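Local coordinates for Exo-beta-1,3-galactanase (Bifidobacterium bifidum, PDB 5FLW), which probably removes galactose units from the chain ends of beta-1,3-galactans, as a family 43 glycoside hydrolase, at residues A[127-132]-A[170-175]; A[149-154]-A[161-166]; A[107-112]-A[135-140]; A[92-97]-A[113-118]; A[174-179]-A[222-227]. One frame throughout, in Å; residues are numbered along the deposited sequence.

Contact 1: A[127-132]-A[170-175]; sequences TTITWR and LTIVED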
# COMPACT_ATOMS: atom_id res chain seq x y z
N THR A 127 11.37 6.11 -15.01
CA THR A 127 10.93 7.50 -15.01
C THR A 127 10.55 7.95 -13.59
O THR A 127 10.28 7.14 -12.69
CB THR A 127 9.66 7.67 -15.89
OG1 THR A 127 8.64 6.74 -15.45
CG2 THR A 127 9.95 7.49 -17.40
N THR A 128 10.48 9.27 -13.41
CA THR A 128 9.62 9.84 -12.37
C THR A 128 8.56 10.65 -13.08
O THR A 128 8.82 11.25 -14.14
CB THR A 128 10.35 10.66 -11.29
OG1 THR A 128 10.82 11.88 -11.87
CG2 THR A 128 11.49 9.89 -10.68
N ILE A 129 7.32 10.60 -12.56
CA ILE A 129 6.18 11.24 -13.20
C ILE A 129 5.30 11.91 -12.16
O ILE A 129 5.30 11.56 -10.98
CB ILE A 129 5.34 10.22 -14.03
CG1 ILE A 129 4.47 9.31 -13.13
CG2 ILE A 129 6.26 9.40 -15.01
CD1 ILE A 129 3.61 8.28 -13.91
N THR A 130 4.52 12.89 -12.64
CA THR A 130 3.41 13.48 -11.89
C THR A 130 2.26 13.62 -12.87
O THR A 130 2.46 13.59 -14.09
CB THR A 130 3.72 14.90 -11.32
OG1 THR A 130 3.66 15.86 -12.37
CG2 THR A 130 5.08 14.97 -10.68
N TRP A 131 1.03 13.77 -12.34
CA TRP A 131 -0.10 14.23 -13.15
C TRP A 131 -0.13 15.76 -13.06
O TRP A 131 -0.31 16.31 -11.98
CB TRP A 131 -1.41 13.63 -12.64
CG TRP A 131 -2.62 14.05 -13.43
CD1 TRP A 131 -3.57 14.96 -13.05
CD2 TRP A 131 -3.03 13.56 -14.72
NE1 TRP A 131 -4.55 15.06 -14.03
CE2 TRP A 131 -4.24 14.20 -15.06
CE3 TRP A 131 -2.50 12.63 -15.60
CZ2 TRP A 131 -4.91 13.95 -16.26
CZ3 TRP A 131 -3.16 12.38 -16.80
CH2 TRP A 131 -4.35 13.05 -17.12
N ARG A 132 0.08 16.44 -14.19
CA ARG A 132 -0.09 17.90 -14.30
C ARG A 132 0.87 18.71 -13.41
O ARG A 132 0.63 19.91 -13.18
CB ARG A 132 -1.54 18.31 -14.05
CG ARG A 132 -2.43 17.82 -15.16
CD ARG A 132 -3.88 18.18 -14.93
NE ARG A 132 -4.12 19.62 -14.93
CZ ARG A 132 -4.36 20.35 -16.02
NH1 ARG A 132 -4.37 19.77 -17.23
NH2 ARG A 132 -4.59 21.65 -15.92
N LEU A 170 2.68 2.15 -17.80
CA LEU A 170 3.90 2.92 -17.54
C LEU A 170 3.65 4.40 -17.21
O LEU A 170 4.57 5.08 -16.73
CB LEU A 170 4.86 2.86 -18.74
CG LEU A 170 5.33 1.47 -19.15
CD1 LEU A 170 6.23 1.59 -20.36
CD2 LEU A 170 6.03 0.78 -18.01
N THR A 171 2.43 4.89 -17.47
CA THR A 171 2.09 6.28 -17.16
C THR A 171 0.58 6.39 -16.90
O THR A 171 -0.14 5.39 -16.94
CB THR A 171 2.61 7.24 -18.23
OG1 THR A 171 2.52 8.57 -17.71
CG2 THR A 171 1.81 7.11 -19.53
N ILE A 172 0.13 7.61 -16.58
CA ILE A 172 -1.24 7.92 -16.18
C ILE A 172 -1.95 8.64 -17.32
O ILE A 172 -1.38 9.55 -17.94
CB ILE A 172 -1.19 8.85 -14.95
CG1 ILE A 172 -0.49 8.15 -13.79
CG2 ILE A 172 -2.59 9.34 -14.56
CD1 ILE A 172 -0.17 9.18 -12.67
N VAL A 173 -3.20 8.25 -17.57
CA VAL A 173 -3.98 8.81 -18.67
C VAL A 173 -5.29 9.45 -18.21
O VAL A 173 -5.96 10.10 -19.03
CB VAL A 173 -4.24 7.77 -19.80
CG1 VAL A 173 -2.92 7.21 -20.38
CG2 VAL A 173 -5.17 6.65 -19.35
N GLU A 174 -5.69 9.31 -16.94
CA GLU A 174 -6.95 9.90 -16.51
C GLU A 174 -6.94 10.14 -15.00
O GLU A 174 -6.51 9.29 -14.22
CB GLU A 174 -8.15 9.01 -16.87
CG GLU A 174 -9.48 9.67 -16.57
CD GLU A 174 -10.63 8.70 -16.59
OE1 GLU A 174 -10.44 7.55 -17.05
OE2 GLU A 174 -11.73 9.09 -16.14
N ASP A 175 -7.44 11.32 -14.61
CA ASP A 175 -7.68 11.64 -13.20
C ASP A 175 -9.13 11.19 -12.93
O ASP A 175 -10.09 11.91 -13.21
CB ASP A 175 -7.42 13.13 -12.95
CG ASP A 175 -7.39 13.52 -11.48
OD1 ASP A 175 -7.37 12.65 -10.58
OD2 ASP A 175 -7.32 14.75 -11.23
O HOH W 1 7.03 5.97 -17.50
O HOH W 2 -6.85 16.45 -13.33

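Contact 2: A[149-154]-A[161-166]; sequences GYIMSE and HIYRLA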
# COMPACT_ATOMS: atom_id res chain seq x y z
N GLY A 149 -5.80 -0.83 -14.78
CA GLY A 149 -4.93 -0.60 -13.64
C GLY A 149 -5.05 0.83 -13.15
O GLY A 149 -5.26 1.76 -13.95
N TYR A 150 -4.89 1.01 -11.84
CA TYR A 150 -5.04 2.31 -11.20
C TYR A 150 -3.96 2.49 -10.15
O TYR A 150 -3.57 1.54 -9.46
CB TYR A 150 -6.41 2.43 -10.50
CG TYR A 150 -7.54 2.23 -11.46
CD1 TYR A 150 -8.04 0.96 -11.73
CD2 TYR A 150 -8.10 3.33 -12.13
CE1 TYR A 150 -9.08 0.78 -12.67
CE2 TYR A 150 -9.14 3.16 -13.05
CZ TYR A 150 -9.63 1.89 -13.33
OH TYR A 150 -10.65 1.79 -14.25
N ILE A 151 -3.53 3.73 -10.01
CA ILE A 151 -2.68 4.13 -8.91
C ILE A 151 -3.42 5.19 -8.10
O ILE A 151 -3.95 6.16 -8.66
CB ILE A 151 -1.28 4.56 -9.38
CG1 ILE A 151 -0.37 4.89 -8.20
CG2 ILE A 151 -1.35 5.71 -10.34
CD1 ILE A 151 1.08 4.94 -8.57
N MET A 152 -3.51 4.98 -6.78
CA MET A 152 -4.08 5.97 -5.89
C MET A 152 -2.95 6.81 -5.35
O MET A 152 -1.87 6.28 -5.05
CB MET A 152 -4.87 5.33 -4.73
CG MET A 152 -6.03 4.42 -5.17
SD MET A 152 -5.55 2.69 -5.53
CE MET A 152 -5.37 2.03 -3.85
N SER A 153 -3.18 8.12 -5.21
CA SER A 153 -2.08 9.05 -4.98
C SER A 153 -2.55 10.21 -4.12
O SER A 153 -3.36 11.03 -4.57
CB SER A 153 -1.54 9.59 -6.32
OG SER A 153 -0.66 10.70 -6.13
N GLU A 154 -1.98 10.35 -2.92
CA GLU A 154 -2.34 11.45 -2.04
C GLU A 154 -1.65 12.73 -2.48
O GLU A 154 -0.42 12.76 -2.65
CB GLU A 154 -2.00 11.13 -0.58
CG GLU A 154 -2.65 12.08 0.44
CD GLU A 154 -1.83 13.35 0.73
OE1 GLU A 154 -0.59 13.26 0.78
OE2 GLU A 154 -2.44 14.44 0.91
N HIS A 161 -6.17 11.03 -5.25
CA HIS A 161 -6.59 10.70 -6.60
C HIS A 161 -6.69 9.19 -6.78
O HIS A 161 -5.93 8.42 -6.18
CB HIS A 161 -5.57 11.17 -7.64
CG HIS A 161 -5.34 12.65 -7.66
ND1 HIS A 161 -5.92 13.48 -8.59
CD2 HIS A 161 -4.56 13.44 -6.89
CE1 HIS A 161 -5.52 14.72 -8.39
NE2 HIS A 161 -4.71 14.73 -7.35
N ILE A 162 -7.60 8.79 -7.66
CA ILE A 162 -7.53 7.52 -8.37
C ILE A 162 -7.13 7.87 -9.80
O ILE A 162 -7.87 8.58 -10.49
CB ILE A 162 -8.87 6.77 -8.35
CG1 ILE A 162 -9.33 6.49 -6.90
CG2 ILE A 162 -8.77 5.49 -9.19
CD1 ILE A 162 -10.70 5.85 -6.77
N TYR A 163 -5.95 7.43 -10.22
CA TYR A 163 -5.43 7.68 -11.56
C TYR A 163 -5.49 6.39 -12.38
O TYR A 163 -5.03 5.35 -11.91
CB TYR A 163 -3.97 8.09 -11.48
CG TYR A 163 -3.69 9.47 -10.94
CD1 TYR A 163 -4.32 10.61 -11.48
CD2 TYR A 163 -2.72 9.66 -9.95
CE1 TYR A 163 -4.01 11.89 -11.00
CE2 TYR A 163 -2.42 10.92 -9.46
CZ TYR A 163 -3.05 12.02 -10.00
OH TYR A 163 -2.75 13.26 -9.51
N ARG A 164 -6.02 6.47 -13.60
CA ARG A 164 -6.03 5.31 -14.48
C ARG A 164 -4.72 5.26 -15.27
O ARG A 164 -4.27 6.28 -15.80
CB ARG A 164 -7.23 5.30 -15.42
CG ARG A 164 -7.35 4.03 -16.28
CD ARG A 164 -8.70 3.91 -16.95
NE ARG A 164 -9.03 5.11 -17.73
CZ ARG A 164 -8.82 5.27 -19.04
NH1 ARG A 164 -8.28 4.28 -19.75
NH2 ARG A 164 -9.17 6.40 -19.66
N LEU A 165 -4.13 4.07 -15.35
CA LEU A 165 -2.89 3.87 -16.08
C LEU A 165 -3.17 3.63 -17.56
O LEU A 165 -4.22 3.09 -17.95
CB LEU A 165 -2.17 2.64 -15.53
CG LEU A 165 -1.69 2.75 -14.08
CD1 LEU A 165 -1.41 1.37 -13.46
CD2 LEU A 165 -0.43 3.61 -14.02
N ALA A 166 -2.18 3.99 -18.39
CA ALA A 166 -2.16 3.58 -19.78
C ALA A 166 -2.14 2.05 -19.86
O ALA A 166 -1.84 1.36 -18.88
CB ALA A 166 -0.89 4.12 -20.44
O HOH W 3 -5.42 0.62 -17.28
O HOH W 4 -1.05 13.08 -7.36

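Contact 3: A[107-112]-A[135-140]; sequences GYAHIG and LSRDIG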
# COMPACT_ATOMS: atom_id res chain seq x y z
N GLY A 107 9.72 18.15 -0.71
CA GLY A 107 9.15 18.95 -1.77
C GLY A 107 9.04 18.29 -3.12
O GLY A 107 8.49 18.90 -4.04
N TYR A 108 9.55 17.06 -3.29
CA TYR A 108 9.59 16.48 -4.63
C TYR A 108 8.29 15.81 -5.05
O TYR A 108 7.76 16.08 -6.14
CB TYR A 108 10.75 15.51 -4.75
CG TYR A 108 11.05 15.00 -6.16
CD1 TYR A 108 11.36 15.89 -7.20
CD2 TYR A 108 11.09 13.62 -6.44
CE1 TYR A 108 11.69 15.42 -8.49
CE2 TYR A 108 11.42 13.13 -7.72
CZ TYR A 108 11.71 14.05 -8.74
OH TYR A 108 12.04 13.63 -10.02
N ALA A 109 7.81 14.87 -4.23
CA ALA A 109 6.46 14.32 -4.34
C ALA A 109 6.16 13.79 -5.76
O ALA A 109 5.24 14.24 -6.45
CB ALA A 109 5.44 15.36 -3.87
N HIS A 110 6.95 12.80 -6.19
CA HIS A 110 6.75 12.16 -7.49
C HIS A 110 6.40 10.68 -7.32
O HIS A 110 6.57 10.08 -6.25
CB HIS A 110 8.02 12.22 -8.34
CG HIS A 110 8.20 13.49 -9.11
ND1 HIS A 110 8.18 14.74 -8.52
CD2 HIS A 110 8.48 13.71 -10.43
CE1 HIS A 110 8.41 15.66 -9.44
NE2 HIS A 110 8.58 15.07 -10.60
N ILE A 111 5.96 10.07 -8.44
CA ILE A 111 5.86 8.62 -8.59
C ILE A 111 7.07 8.17 -9.41
O ILE A 111 7.32 8.72 -10.49
CB ILE A 111 4.57 8.22 -9.33
CG1 ILE A 111 3.31 8.70 -8.57
CG2 ILE A 111 4.53 6.71 -9.58
CD1 ILE A 111 2.00 8.71 -9.37
N GLY A 112 7.82 7.18 -8.92
CA GLY A 112 8.84 6.51 -9.71
C GLY A 112 8.30 5.23 -10.33
O GLY A 112 7.46 4.55 -9.72
N LEU A 135 1.41 17.33 -6.65
CA LEU A 135 2.06 16.51 -5.63
C LEU A 135 1.52 15.09 -5.64
O LEU A 135 0.30 14.88 -5.68
CB LEU A 135 1.76 17.09 -4.26
CG LEU A 135 2.23 18.51 -3.96
CD1 LEU A 135 1.57 19.07 -2.68
CD2 LEU A 135 3.77 18.56 -3.90
N SER A 136 2.42 14.12 -5.55
CA SER A 136 2.07 12.72 -5.28
C SER A 136 2.95 12.22 -4.14
O SER A 136 4.19 12.26 -4.24
CB SER A 136 2.26 11.86 -6.53
OG SER A 136 1.92 10.50 -6.25
N ARG A 137 2.34 11.79 -3.03
CA ARG A 137 3.09 11.21 -1.92
C ARG A 137 2.67 9.75 -1.69
O ARG A 137 3.01 8.91 -2.53
CB ARG A 137 3.05 12.13 -0.71
CG ARG A 137 3.81 13.44 -1.01
CD ARG A 137 4.11 14.19 0.26
NE ARG A 137 4.87 15.42 0.07
CZ ARG A 137 4.29 16.59 -0.12
NH1 ARG A 137 2.95 16.62 -0.19
NH2 ARG A 137 5.00 17.72 -0.23
N ASP A 138 1.90 9.42 -0.65
CA ASP A 138 1.51 8.02 -0.46
C ASP A 138 0.77 7.50 -1.69
O ASP A 138 -0.04 8.21 -2.29
CB ASP A 138 0.56 7.86 0.71
CG ASP A 138 1.26 7.93 2.05
OD1 ASP A 138 2.50 8.17 2.13
OD2 ASP A 138 0.52 7.79 3.05
N ILE A 139 1.07 6.25 -2.07
CA ILE A 139 0.43 5.61 -3.21
C ILE A 139 -0.08 4.23 -2.82
O ILE A 139 0.40 3.60 -1.86
CB ILE A 139 1.35 5.48 -4.45
CG1 ILE A 139 2.61 4.69 -4.09
CG2 ILE A 139 1.67 6.86 -5.08
CD1 ILE A 139 3.31 4.10 -5.30
N GLY A 140 -1.08 3.77 -3.59
CA GLY A 140 -1.50 2.38 -3.61
C GLY A 140 -1.89 2.01 -5.03
O GLY A 140 -1.90 2.87 -5.91
O HOH W 5 4.04 9.22 -5.12

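Contact 4: A[92-97]-A[113-118]; sequences TGKYVM and VAVADA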
# COMPACT_ATOMS: atom_id res chain seq x y z
N THR A 92 1.19 -6.21 -21.80
CA THR A 92 2.60 -6.41 -22.08
C THR A 92 3.20 -7.62 -21.38
O THR A 92 4.28 -8.06 -21.79
CB THR A 92 3.41 -5.18 -21.62
OG1 THR A 92 3.37 -5.11 -20.20
CG2 THR A 92 2.89 -3.86 -22.24
N GLY A 93 2.56 -8.13 -20.33
CA GLY A 93 3.12 -9.18 -19.51
C GLY A 93 4.22 -8.73 -18.55
O GLY A 93 4.79 -9.58 -17.84
N LYS A 94 4.57 -7.45 -18.54
CA LYS A 94 5.61 -6.98 -17.65
C LYS A 94 5.06 -6.76 -16.23
O LYS A 94 3.85 -6.59 -16.01
CB LYS A 94 6.23 -5.67 -18.17
CG LYS A 94 6.81 -5.77 -19.58
CD LYS A 94 7.76 -6.97 -19.70
CE LYS A 94 8.45 -7.01 -21.07
NZ LYS A 94 9.20 -8.29 -21.28
N TYR A 95 5.98 -6.78 -15.27
CA TYR A 95 5.69 -6.38 -13.90
C TYR A 95 6.20 -4.95 -13.71
O TYR A 95 7.39 -4.69 -13.89
CB TYR A 95 6.36 -7.35 -12.94
CG TYR A 95 5.79 -8.74 -13.08
CD1 TYR A 95 6.27 -9.64 -14.04
CD2 TYR A 95 4.69 -9.15 -12.28
CE1 TYR A 95 5.71 -10.89 -14.18
CE2 TYR A 95 4.14 -10.41 -12.42
CZ TYR A 95 4.65 -11.27 -13.36
OH TYR A 95 4.11 -12.52 -13.51
N VAL A 96 5.29 -4.03 -13.38
CA VAL A 96 5.62 -2.62 -13.24
C VAL A 96 5.55 -2.27 -11.76
O VAL A 96 4.55 -2.56 -11.08
CB VAL A 96 4.71 -1.71 -14.08
CG1 VAL A 96 5.19 -0.28 -13.98
CG2 VAL A 96 4.61 -2.20 -15.53
N MET A 97 6.61 -1.64 -11.25
CA MET A 97 6.68 -1.16 -9.89
C MET A 97 6.53 0.36 -9.85
O MET A 97 7.08 1.07 -10.70
CB MET A 97 7.99 -1.58 -9.23
CG MET A 97 8.11 -1.14 -7.78
SD MET A 97 9.65 -1.73 -6.97
CE MET A 97 9.32 -3.48 -6.84
N VAL A 113 8.75 4.93 -11.55
CA VAL A 113 8.29 3.77 -12.32
C VAL A 113 9.50 2.91 -12.68
O VAL A 113 10.49 3.42 -13.22
CB VAL A 113 7.53 4.20 -13.60
CG1 VAL A 113 7.07 2.99 -14.38
CG2 VAL A 113 6.34 5.08 -13.27
N ALA A 114 9.43 1.59 -12.36
CA ALA A 114 10.44 0.59 -12.72
C ALA A 114 9.73 -0.64 -13.32
O ALA A 114 8.54 -0.87 -13.07
CB ALA A 114 11.30 0.17 -11.51
N VAL A 115 10.47 -1.43 -14.10
CA VAL A 115 9.88 -2.52 -14.88
C VAL A 115 10.74 -3.79 -14.78
O VAL A 115 11.98 -3.72 -14.83
CB VAL A 115 9.69 -2.12 -16.37
CG1 VAL A 115 8.96 -3.20 -17.14
CG2 VAL A 115 8.97 -0.78 -16.50
N ALA A 116 10.08 -4.94 -14.69
CA ALA A 116 10.76 -6.23 -14.66
C ALA A 116 10.02 -7.24 -15.53
O ALA A 116 8.82 -7.12 -15.77
CB ALA A 116 10.82 -6.77 -13.23
N ASP A 117 10.74 -8.28 -15.95
CA ASP A 117 10.12 -9.41 -16.66
C ASP A 117 9.53 -10.46 -15.73
O ASP A 117 8.72 -11.28 -16.19
CB ASP A 117 11.11 -10.14 -17.55
CG ASP A 117 11.57 -9.29 -18.72
OD1 ASP A 117 10.81 -8.40 -19.19
OD2 ASP A 117 12.71 -9.52 -19.18
N ALA A 118 9.93 -10.48 -14.47
CA ALA A 118 9.49 -11.46 -13.48
C ALA A 118 9.11 -10.71 -12.20
O ALA A 118 9.62 -9.60 -11.97
CB ALA A 118 10.62 -12.45 -13.18
O HOH W 6 7.20 -10.77 -18.40

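Contact 5: A[174-179]-A[222-227]; sequences EDVACE and DLHGPW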
# COMPACT_ATOMS: atom_id res chain seq x y z
N GLU A 174 -5.69 9.31 -16.94
CA GLU A 174 -6.95 9.90 -16.51
C GLU A 174 -6.94 10.14 -15.00
O GLU A 174 -6.51 9.29 -14.22
CB GLU A 174 -8.15 9.01 -16.87
CG GLU A 174 -9.48 9.67 -16.57
CD GLU A 174 -10.63 8.70 -16.59
OE1 GLU A 174 -10.44 7.55 -17.05
OE2 GLU A 174 -11.73 9.09 -16.14
N ASP A 175 -7.44 11.32 -14.61
CA ASP A 175 -7.68 11.64 -13.20
C ASP A 175 -9.13 11.19 -12.93
O ASP A 175 -10.09 11.91 -13.21
CB ASP A 175 -7.42 13.13 -12.95
CG ASP A 175 -7.39 13.52 -11.48
OD1 ASP A 175 -7.37 12.65 -10.58
OD2 ASP A 175 -7.32 14.75 -11.23
N VAL A 176 -9.26 9.94 -12.45
CA VAL A 176 -10.57 9.29 -12.35
C VAL A 176 -11.40 9.93 -11.24
O VAL A 176 -12.62 10.15 -11.39
CB VAL A 176 -10.39 7.78 -12.11
CG1 VAL A 176 -11.72 7.11 -11.74
CG2 VAL A 176 -9.80 7.11 -13.32
N ALA A 177 -10.76 10.20 -10.10
CA ALA A 177 -11.41 10.76 -8.92
C ALA A 177 -10.35 11.48 -8.10
O ALA A 177 -9.16 11.15 -8.17
CB ALA A 177 -12.08 9.67 -8.06
N CYS A 178 -10.80 12.47 -7.33
CA CYS A 178 -9.91 13.14 -6.38
C CYS A 178 -10.77 13.49 -5.18
O CYS A 178 -11.62 14.39 -5.26
CB CYS A 178 -9.25 14.37 -7.00
SG CYS A 178 -8.01 15.10 -5.90
N GLU A 179 -10.59 12.76 -4.08
CA GLU A 179 -11.50 12.83 -2.95
C GLU A 179 -10.82 13.37 -1.70
O GLU A 179 -9.71 12.94 -1.33
CB GLU A 179 -12.14 11.45 -2.62
CG GLU A 179 -12.90 10.86 -3.82
CD GLU A 179 -14.17 11.65 -4.14
OE1 GLU A 179 -14.80 12.19 -3.20
OE2 GLU A 179 -14.55 11.70 -5.34
N ASP A 222 -18.83 3.04 -8.78
CA ASP A 222 -18.00 3.42 -9.91
C ASP A 222 -16.80 4.13 -9.32
O ASP A 222 -16.96 4.91 -8.38
CB ASP A 222 -18.77 4.38 -10.84
CG ASP A 222 -18.09 4.57 -12.18
OD1 ASP A 222 -17.02 5.19 -12.20
OD2 ASP A 222 -18.60 4.06 -13.20
N LEU A 223 -15.60 3.84 -9.85
CA LEU A 223 -14.37 4.46 -9.34
C LEU A 223 -14.38 5.98 -9.52
O LEU A 223 -13.68 6.69 -8.78
CB LEU A 223 -13.12 3.85 -9.98
CG LEU A 223 -12.77 2.42 -9.56
CD1 LEU A 223 -11.80 1.81 -10.54
CD2 LEU A 223 -12.19 2.38 -8.17
N HIS A 224 -15.14 6.50 -10.50
CA HIS A 224 -15.36 7.94 -10.59
C HIS A 224 -16.26 8.48 -9.48
O HIS A 224 -16.38 9.70 -9.33
CB HIS A 224 -16.00 8.31 -11.93
CG HIS A 224 -15.16 7.96 -13.12
ND1 HIS A 224 -15.23 6.74 -13.75
CD2 HIS A 224 -14.23 8.68 -13.79
CE1 HIS A 224 -14.39 6.72 -14.76
NE2 HIS A 224 -13.77 7.88 -14.81
N GLY A 225 -16.93 7.61 -8.72
CA GLY A 225 -17.86 8.08 -7.72
C GLY A 225 -19.31 8.03 -8.19
O GLY A 225 -19.60 7.53 -9.30
N PRO A 226 -20.24 8.58 -7.38
CA PRO A 226 -19.97 9.25 -6.10
C PRO A 226 -19.45 8.32 -5.01
O PRO A 226 -19.90 7.19 -4.85
CB PRO A 226 -21.34 9.76 -5.65
CG PRO A 226 -22.34 9.06 -6.49
CD PRO A 226 -21.67 8.59 -7.74
N TRP A 227 -18.49 8.85 -4.26
CA TRP A 227 -17.97 8.16 -3.09
C TRP A 227 -18.76 8.55 -1.85
O TRP A 227 -19.09 9.72 -1.64
CB TRP A 227 -16.48 8.46 -2.94
CG TRP A 227 -15.68 7.74 -3.96
CD1 TRP A 227 -15.26 8.21 -5.18
CD2 TRP A 227 -15.22 6.38 -3.89
NE1 TRP A 227 -14.54 7.24 -5.86
CE2 TRP A 227 -14.51 6.11 -5.09
CE3 TRP A 227 -15.32 5.36 -2.92
CZ2 TRP A 227 -13.90 4.85 -5.34
CZ3 TRP A 227 -14.72 4.10 -3.18
CH2 TRP A 227 -14.02 3.87 -4.38
O HOH W 7 -14.65 11.57 -10.27
O HOH W 8 -17.57 11.33 -5.25

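Contact 1: A[127-132]-A[170-175]
Two adjacent blades of the five-bladed beta-propeller meet here, each through its outermost strand: 124-129 with the loop after it, and 172-179 with its approach. The backbones stay too far apart to pair, so side chains and water span the gap. Trp131 does most of the work. With CG anti to its backbone N (chi1 -180°), the indole reaches across and brings CE3 to 3.5 Å from Ile172 CG2. One face of the ring lies over Asp175 N, while Arg132 CG sits on the opposite face. An indole suits this place: it spans from Ile172 to Asp175 while its NE1 donates to a water at 2.8 Å, which in turn donates to Asp175 OD2 at 2.7 Å. Asp175 OD1 is taken by His161. Farther along, the branched chains of Ile129 and Ile172 cross obliquely, CD1 4.1 Å from CD1, and a second water joins Thr127 OG1 to Leu170 O. Strand 110-116 flanks 124-129, and strand 159-165 flanks 172-179, with Tyr163 meeting the Trp131 ring.

Contact 2: A[149-154]-A[161-166]
At His161, two residues into strand 159-165 of this antiparallel hairpin, N donates to Ser153 O at 2.9 Å, and O receives Ser153 N. The imidazole lies under Tyr163 OH, which sits 3.1 Å above the ring centre; ND1 meets Asp175 and NE2 meets Asp155, an acidic pair that would favour a protonated ring. Ile162, on the other face of the sheet, lays CG2 against Tyr150 CD2 at 3.7 Å. Tyr163 exchanges backbone bonds with Ile151, its N donating to Ile151 O at 2.8 Å. Its ring runs beside Ser153, CE2 3.5 Å from CB, a small residue that lets the ring lie close, and a water links Tyr163 OH to Ser153 OG, which also bonds to Ser136 OG. The aliphatic part of Arg164 crosses the Tyr150 ring obliquely, CB 3.7 Å from CE2, while NE reaches Glu174. Leu165 N closes the ladder on Gly149 O, almost straight at 176°. Strands 149-155 and 159-165 are the middle pair of their blade, between inner strand 139-143 and outer strand 172-179.

Contact 3: A[107-112]-A[135-140]
A left-handed backbone at Ala109 (phi 54°, psi 61°) turns its carbonyl toward Ser136, whose OG stands anti to its own backbone N (chi1 180°) and so swings toward Ile111. Arg137 leaves the chain with CG beside its backbone N and runs extended to NE, which carries the guanidinium back toward Ala109. A single direct backbone bond results: Ser136 N donates to Ala109 O at 3.0 Å, arriving from above the carbonyl plane. The methyl group of Ala109 is small enough to fit close to its neighbours. Its CB touches both Leu135 CD2, at 3.6 Å, and Arg137 CG, at 3.8 Å, and it also lies over one face of the guanidinium, whose NH2 is held by Tyr106 O. Ser136 OG packs tightly on Ile111, 3.2 Å from CG1, yet its polar needs are met by Ser153 OG and by a water at 2.7 Å. That water also donates to His110 O at 2.9 Å and to Arg137 O at 2.8 Å, so it bridges the two backbones beyond their one direct bond. Ile111 CG1 approaches Ile139 CG2 at 4.3 Å, extending the apolar layer. The contact joins the start of strand 110-116 in one blade to the run-in of strand 139-143, first strand of the next, with Ile151 of strand 149-155 packed on both isoleucines.

Contact 4: A[92-97]-A[113-118]
Four backbone bonds pair 95-97 with 113-116, parts of strands 95-102 and 110-116. Tyr95 and Ala116 serve each other twice: Tyr95 N donates to Ala116 O, and Ala116 N returns to Tyr95 O at 2.8 Å, nearly along the C=O axis. Met97 and Ala114 repeat the scheme, with Met97 N reaching Ala114 O at 2.8 Å and Ala114 N reaching Met97 O. Between these hydrogen-bonded pairs, Val96 faces Val115, whose N-H and C=O groups point the other way; Val96 bonds to Leu87, Val115 to Ala124. Past the strand ends, side chains and water take over. Lys94, bent at chi2 (-51°), runs alongside Asp117 and brings NZ to 2.6 Å from OD1, a salt bridge entered from above the carboxylate plane. One water donates to Gly93 O and to Asp117 O, each at 2.7 Å, satisfying carbonyls beyond the ladder. Thr92 OG1 accepts from Lys94 N at 3.1 Å, an ST turn, and Gly93 takes a positive phi, which glycine tolerates easily. The Tyr95 ring presents its edge to Ala116 O and stacks on His88, while Val96 and Val113 touch through their CG1 atoms at 3.8 Å. This is the antiparallel hairpin formed by the two middle strands of a propeller blade.

Contact 5: A[174-179]-A[222-227]
An Asx turn, set within a type I beta turn from Asp222 to Gly225, docks here on the outer strand 172-179 of the preceding propeller blade, at a classic beta bulge where Val176 and Ala177 both face Ile162. The imidazole is held at both nitrogens. His224 NE2 donates to the syn lone pair of Glu174 OE2 at 2.7 Å, in the ring plane, with the carboxylate turned 32° from it. On the far edge, ND1 donates to Asp222 OD1 at 2.8 Å, and the same oxygen accepts His224 N at 2.9 Å through its anti lone pair, which fixes the ring's rotation. Histidine suits the place because both ring nitrogens can donate; two flanking carboxylates would favour the protonated form, although Arg164 also engages Glu174 through OE1. Apolar packing comes from Val176, whose CG1 makes a CH-pi contact over the imidazole, 3.7 Å from its centroid and 13° off the normal. Glu179 crosses the Trp227 indole at about a right angle, OE2 nearest CD1. Gly225 ends the turn at backbone angles where a side chain would collide with the preceding carbonyl, and a cis peptide leads into Pro226. The Trp227 ring is steadied from within its own loop, NE1 donating to Leu223 O at 3.1 Å. Water completes the interface: Trp227 N donates to one molecule at 2.8 Å, which donates a hydrogen bond to Glu179 OE2 at 3.0 Å.

The five contacts trace three successive blades of the propeller. Contacts 2 and 4 lie within blades; contacts 1, 3 and 5 stitch neighbouring blades together. Contacts 1 and 3 cross the same boundary, the former at the outer strands, the latter beside the inner one. Contact 2 touches contacts 1, 3 and 5: Ser153 OG is 2.6 Å from Ser136 OG of contact 3, and His161 ND1 is 2.6 Å from Asp175 OD1, a residue shared by contacts 1 and 5. Contacts 3 and 4 follow each other along strand 110-116. In family 43 the active site lies at the propeller axis, so contacts 2 and 3, both centred about 13 Å from the centre of the chain, probably lie nearest to it.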